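Local coordinates for protein lytic Polysaccharide Monooxygenase (Phytophthora infestans, PDB 6Z5Y) that probably cleaves pectin by oxidation at a copper centre, as a secreted lytic polysaccharide monooxygenase linked to plant infection by this oomycete, at residues C100-W103 against M108-Q111; P25-G30 against P49-K54. One frame throughout, in Å; residues are numbered along the deposited sequence.

Contact 1. Residues C100-W103 against M108-Q111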
loop_
_atom_site.group_PDB
_atom_site.type_symbol
_atom_site.label_atom_id
_atom_site.label_comp_id
_atom_site.label_asym_id
_atom_site.label_seq_id
_atom_site.Cartn_x
_atom_site.Cartn_y
_atom_site.Cartn_z
ATOM N N CYS A 100 -4.647 3.030 1.321
ATOM C CA CYS A 100 -3.333 2.430 1.541
ATOM C C CYS A 100 -3.022 2.484 3.021
ATOM O O CYS A 100 -3.662 3.196 3.825
ATOM C CB CYS A 100 -2.241 3.031 0.670
ATOM S SG CYS A 100 -1.470 4.537 1.265
ATOM N N GLU A 101 -2.025 1.689 3.401
ATOM C CA GLU A 101 -1.653 1.566 4.801
ATOM C C GLU A 101 -0.252 1.003 4.913
ATOM O O GLU A 101 0.252 0.328 4.017
ATOM C CB GLU A 101 -2.687 0.746 5.551
ATOM C CG GLU A 101 -2.817 -0.655 5.019
ATOM C CD GLU A 101 -4.108 -1.344 5.419
ATOM O OE1 GLU A 101 -5.194 -0.783 5.135
ATOM O OE2 GLU A 101 -4.047 -2.465 5.924
ATOM N N ILE A 102 0.347 1.284 6.056
ATOM C CA ILE A 102 1.698 0.796 6.424
ATOM C C ILE A 102 1.586 0.114 7.772
ATOM O O ILE A 102 1.017 0.695 8.732
ATOM C CB ILE A 102 2.712 1.934 6.473
ATOM C CG1 ILE A 102 2.834 2.636 5.131
ATOM C CG2 ILE A 102 4.079 1.415 6.925
ATOM C CD1 ILE A 102 3.645 3.914 5.136
ATOM N N TRP A 103 2.164 -1.072 7.858
ATOM C CA TRP A 103 2.271 -1.864 9.088
ATOM C C TRP A 103 3.730 -2.079 9.428
ATOM O O TRP A 103 4.567 -2.222 8.531
ATOM C CB TRP A 103 1.616 -3.222 8.871
ATOM C CG TRP A 103 0.146 -3.201 8.629
ATOM C CD1 TRP A 103 -0.506 -2.781 7.505
ATOM C CD2 TRP A 103 -0.852 -3.677 9.516
ATOM N NE1 TRP A 103 -1.855 -2.953 7.645
ATOM C CE2 TRP A 103 -2.097 -3.505 8.874
ATOM C CE3 TRP A 103 -0.824 -4.271 10.790
ATOM C CZ2 TRP A 103 -3.294 -3.933 9.435
ATOM C CZ3 TRP A 103 -2.015 -4.693 11.347
ATOM C CH2 TRP A 103 -3.226 -4.506 10.675
ATOM N N MET A 108 -0.431 -1.525 12.835
ATOM C CA MET A 108 -0.753 -0.598 11.733
ATOM C C MET A 108 -0.316 0.805 12.182
ATOM O O MET A 108 -0.820 1.310 13.197
ATOM C CB MET A 108 -2.229 -0.618 11.333
ATOM C CG MET A 108 -2.465 -0.074 9.913
ATOM S SD MET A 108 -4.192 -0.049 9.364
ATOM C CE MET A 108 -4.823 1.115 10.571
ATOM N N VAL A 109 0.609 1.386 11.490
ATOM C CA VAL A 109 1.186 2.687 11.858
ATOM C C VAL A 109 0.687 3.819 10.991
ATOM O O VAL A 109 0.851 4.972 11.412
ATOM C CB VAL A 109 2.713 2.638 11.886
ATOM C CG1 VAL A 109 3.190 1.700 12.986
ATOM C CG2 VAL A 109 3.333 2.264 10.556
ATOM N N LEU A 110 0.095 3.564 9.855
ATOM C CA LEU A 110 -0.439 4.627 9.003
ATOM C C LEU A 110 -1.547 4.021 8.162
ATOM O O LEU A 110 -1.420 2.883 7.677
ATOM C CB LEU A 110 0.666 5.233 8.138
ATOM C CG LEU A 110 0.194 6.290 7.136
ATOM C CD1 LEU A 110 1.191 7.423 7.046
ATOM C CD2 LEU A 110 -0.061 5.708 5.735
ATOM N N GLN A 111 -2.606 4.774 7.968
ATOM C CA GLN A 111 -3.749 4.338 7.151
ATOM C C GLN A 111 -4.419 5.564 6.580
ATOM O O GLN A 111 -4.562 6.550 7.297
ATOM C CB GLN A 111 -4.699 3.499 7.993
ATOM C CG GLN A 111 -5.871 2.894 7.242
ATOM C CD GLN A 111 -7.004 3.836 6.901
ATOM O OE1 GLN A 111 -7.728 3.614 5.895
ATOM N NE2 GLN A 111 -7.264 4.796 7.756
#
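Ile102 pairs with both Val109 and Leu110 in an antiparallel hairpin whose two short strand segments run at 161° to each other, and the doubled partner makes a classic beta bulge. The Ile102 O atom takes two donors, Val109 N at 2.9 Å and Leu110 N at 3.2 Å, both lying in its carbonyl plane; in return Ile102 N reaches Leu110 O at 2.9 Å in a nearly straight bond (166°). The bulge moves the register by one residue between the Ile102 and Trp103 rows, and Trp103 lies opposite Met108 in a non-hydrogen-bonded pair. There Met108 CB sits over the six-membered ring of Trp103, 3.7 Å from its centroid, as a CH-pi contact. Because Met108 CG is anti to its backbone N (chi1 -159°), the chain continues across the indole, with CG 3.6 Å from Trp103 CE2. The indole is fixed from its edge as well: Trp103 NE1 donates in the ring plane to Glu101 OE2 at 2.8 Å, on the anti side of the carboxylate and tilted out of its plane. Ile102 and Leu110 share the other face, CD1 approaching CD2; Ile102 CG2 also touches CG2 of the bulge residue Val109 at 3.8 Å. Strand 107-112 is one of the two edge strands of the five-stranded sheet, and strand 143-155 flanks strand 100-104 on the other side, adding Leu145 and Phe147 around Ile102. Phe130 of strand 129-130 also covers Ile102 and Leu110, while Cys100 is tied to Cys115 by a disulfide. At the start of helix 56-60, Glu101 OE1 accepts from Val56 N and OE2, already bonded to Trp103, from Arg57 N; Arg57 makes a cation-pi contact with Trp103.

Contact 2. Residues P25-G30 against P49-K54; sequences PQWKGG and PKNNFK
The Trp27 indole carries the Asn51 side chain over one face and meets Phe53 at an edge. The Asn51 amide is stacked almost parallel to the ring, their planes 11° apart, with Asn51 CB 3.5 Å from the centroid of the five-membered ring in a CH-pi contact and Asn51 OD1 3.3 Å from Trp27 CD1. At the far end of the indole, Trp27 CH2 comes within 3.7 Å of Phe53 CD1. The rings form an offset edge-to-face pair in which the edge of Trp27 is turned toward the face of Phe53, planes at 70° and centroids of the six-membered rings 5.5 Å apart, Phe53 reaching it with CG anti to the backbone N (chi1 -179°). Phe44 of helix 36-47 adds a further ring against both Trp27 and Phe53, and Trp161 of strand 158-170 meets Trp27 edge-to-face.

Two waters supply the polar link between the loops. One donates to Lys28 O and accepts from Asn51 ND2 at 3.0 Å; the other accepts from Lys28 N and donates to Asn51 OD1 at 2.7 Å. Asn51 ND2 also donates to Leu47 O near the end of helix 36-47, which fixes which way round the amide faces. With no direct hydrogen bond between the segments, their association rests on aromatic and amide-ring packing, while the Asn51 amide and the Lys28 backbone are joined through water.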
loop_
_atom_site.group_PDB
_atom_site.type_symbol
_atom_site.label_atom_id
_atom_site.label_comp_id
_atom_site.label_asym_id
_atom_site.label_seq_id
_atom_site.Cartn_x
_atom_site.Cartn_y
_atom_site.Cartn_z
ATOM N N PRO A 25 -13.264 -5.370 -9.680
ATOM C CA PRO A 25 -13.682 -5.102 -8.307
ATOM C C PRO A 25 -14.247 -6.373 -7.685
ATOM O O PRO A 25 -15.048 -7.078 -8.341
ATOM C CB PRO A 25 -14.715 -4.006 -8.471
ATOM C CG PRO A 25 -14.315 -3.349 -9.760
ATOM C CD PRO A 25 -13.897 -4.476 -10.662
ATOM N N GLN A 26 -13.846 -6.633 -6.442
ATOM C CA GLN A 26 -14.265 -7.863 -5.743
ATOM C C GLN A 26 -15.639 -7.743 -5.129
ATOM O O GLN A 26 -16.147 -8.765 -4.652
ATOM C CB GLN A 26 -13.273 -8.187 -4.640
ATOM C CG GLN A 26 -11.904 -8.445 -5.246
ATOM C CD GLN A 26 -11.959 -9.663 -6.137
ATOM O OE1 GLN A 26 -12.207 -10.782 -5.629
ATOM N NE2 GLN A 26 -11.901 -9.501 -7.428
ATOM N N TRP A 27 -16.151 -6.537 -5.055
ATOM C CA TRP A 27 -17.456 -6.254 -4.455
ATOM C C TRP A 27 -18.396 -5.855 -5.573
ATOM O O TRP A 27 -18.039 -4.948 -6.338
ATOM C CB TRP A 27 -17.294 -5.149 -3.449
ATOM C CG TRP A 27 -16.273 -5.474 -2.416
ATOM C CD1 TRP A 27 -15.774 -6.684 -2.023
ATOM C CD2 TRP A 27 -15.651 -4.494 -1.596
ATOM N NE1 TRP A 27 -14.870 -6.499 -1.003
ATOM C CE2 TRP A 27 -14.793 -5.169 -0.720
ATOM C CE3 TRP A 27 -15.743 -3.110 -1.533
ATOM C CZ2 TRP A 27 -14.035 -4.492 0.213
ATOM C CZ3 TRP A 27 -14.973 -2.434 -0.632
ATOM C CH2 TRP A 27 -14.143 -3.128 0.248
ATOM N N LYS A 28 -19.529 -6.540 -5.662
ATOM C CA LYS A 28 -20.513 -6.294 -6.738
ATOM C C LYS A 28 -21.140 -4.925 -6.493
ATOM O O LYS A 28 -21.570 -4.667 -5.337
ATOM C CB LYS A 28 -21.567 -7.405 -6.793
ATOM N N GLY A 29 -21.143 -4.078 -7.521
ATOM C CA GLY A 29 -21.844 -2.786 -7.456
ATOM C C GLY A 29 -21.586 -1.926 -8.668
ATOM O O GLY A 29 -21.027 -2.391 -9.672
ATOM N N GLY A 30 -21.936 -0.654 -8.549
ATOM C CA GLY A 30 -22.019 0.243 -9.717
ATOM C C GLY A 30 -20.766 1.047 -9.965
ATOM O O GLY A 30 -20.855 2.242 -10.264
ATOM N N PRO A 49 -18.888 -1.970 4.016
ATOM C CA PRO A 49 -19.505 -2.634 5.175
ATOM C C PRO A 49 -20.166 -3.982 4.843
ATOM O O PRO A 49 -19.964 -4.958 5.561
ATOM C CB PRO A 49 -20.527 -1.616 5.691
ATOM C CG PRO A 49 -20.110 -0.280 5.108
ATOM C CD PRO A 49 -19.355 -0.585 3.836
ATOM N N LYS A 50 -20.919 -4.043 3.738
ATOM C CA LYS A 50 -21.664 -5.274 3.378
ATOM C C LYS A 50 -20.645 -6.342 3.014
ATOM O O LYS A 50 -20.955 -7.529 3.094
ATOM C CB LYS A 50 -22.616 -5.036 2.207
ATOM N N ASN A 51 -19.422 -5.920 2.669
ATOM C CA ASN A 51 -18.369 -6.883 2.291
ATOM C C ASN A 51 -17.395 -7.098 3.462
ATOM O O ASN A 51 -16.316 -7.670 3.209
ATOM C CB ASN A 51 -17.671 -6.434 1.005
ATOM C CG ASN A 51 -18.588 -6.626 -0.179
ATOM O OD1 ASN A 51 -18.665 -7.732 -0.704
ATOM N ND2 ASN A 51 -19.317 -5.569 -0.515
ATOM N N ASN A 52 -17.727 -6.691 4.688
ATOM C CA ASN A 52 -16.949 -6.997 5.910
ATOM C C ASN A 52 -15.530 -6.453 5.794
ATOM O O ASN A 52 -14.596 -7.023 6.318
ATOM C CB ASN A 52 -16.939 -8.494 6.159
ATOM C CG ASN A 52 -18.340 -9.000 6.393
ATOM O OD1 ASN A 52 -19.007 -8.483 7.278
ATOM N ND2 ASN A 52 -18.794 -9.923 5.556
ATOM N N PHE A 53 -15.377 -5.335 5.121
ATOM C CA PHE A 53 -14.052 -4.713 4.965
ATOM C C PHE A 53 -13.588 -4.164 6.305
ATOM O O PHE A 53 -14.333 -3.439 6.973
ATOM C CB PHE A 53 -14.115 -3.625 3.908
ATOM C CG PHE A 53 -12.783 -2.968 3.689
ATOM C CD1 PHE A 53 -11.748 -3.616 3.016
ATOM C CD2 PHE A 53 -12.552 -1.717 4.189
ATOM C CE1 PHE A 53 -10.534 -2.978 2.815
ATOM C CE2 PHE A 53 -11.335 -1.089 3.998
ATOM C CZ PHE A 53 -10.330 -1.724 3.303
ATOM N N LYS A 54 -12.333 -4.431 6.608
ATOM C CA LYS A 54 -11.663 -3.886 7.802
ATOM C C LYS A 54 -10.532 -2.947 7.340
ATOM O O LYS A 54 -10.558 -1.751 7.611
ATOM C CB LYS A 54 -11.141 -4.999 8.713
ATOM C CG LYS A 54 -10.436 -4.455 9.957
ATOM C CD LYS A 54 -9.879 -5.496 10.895
HETATM O O HOH W 1 -21.233 -5.727 -2.766
HETATM O O HOH W 2 -19.910 -8.362 -3.073
#

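In the fold
Contact 2 is complete in sequence before contact 1 begins; their centres stand 20 Å apart, with nearest atoms about 6 Å from each other. The chain itself connects them: loop 49-54 runs on into Asp55 and the start of helix 56-60, which meets Glu101 and Trp103 of contact 1. Contact 1 is the edge hairpin of the five-stranded sheet; contact 2 packs on the sheet through Trp161 of strand 158-170. That strand carries Tyr164, which with His1 and His96 forms the copper site. Neither contact supplies a copper ligand; the Cys100 side chain is about 13 Å from the metal. Contact 2 lies away from that site, its Trp27 side chain about 3 Å from a triethylene glycol, probably from the crystallisation liquor.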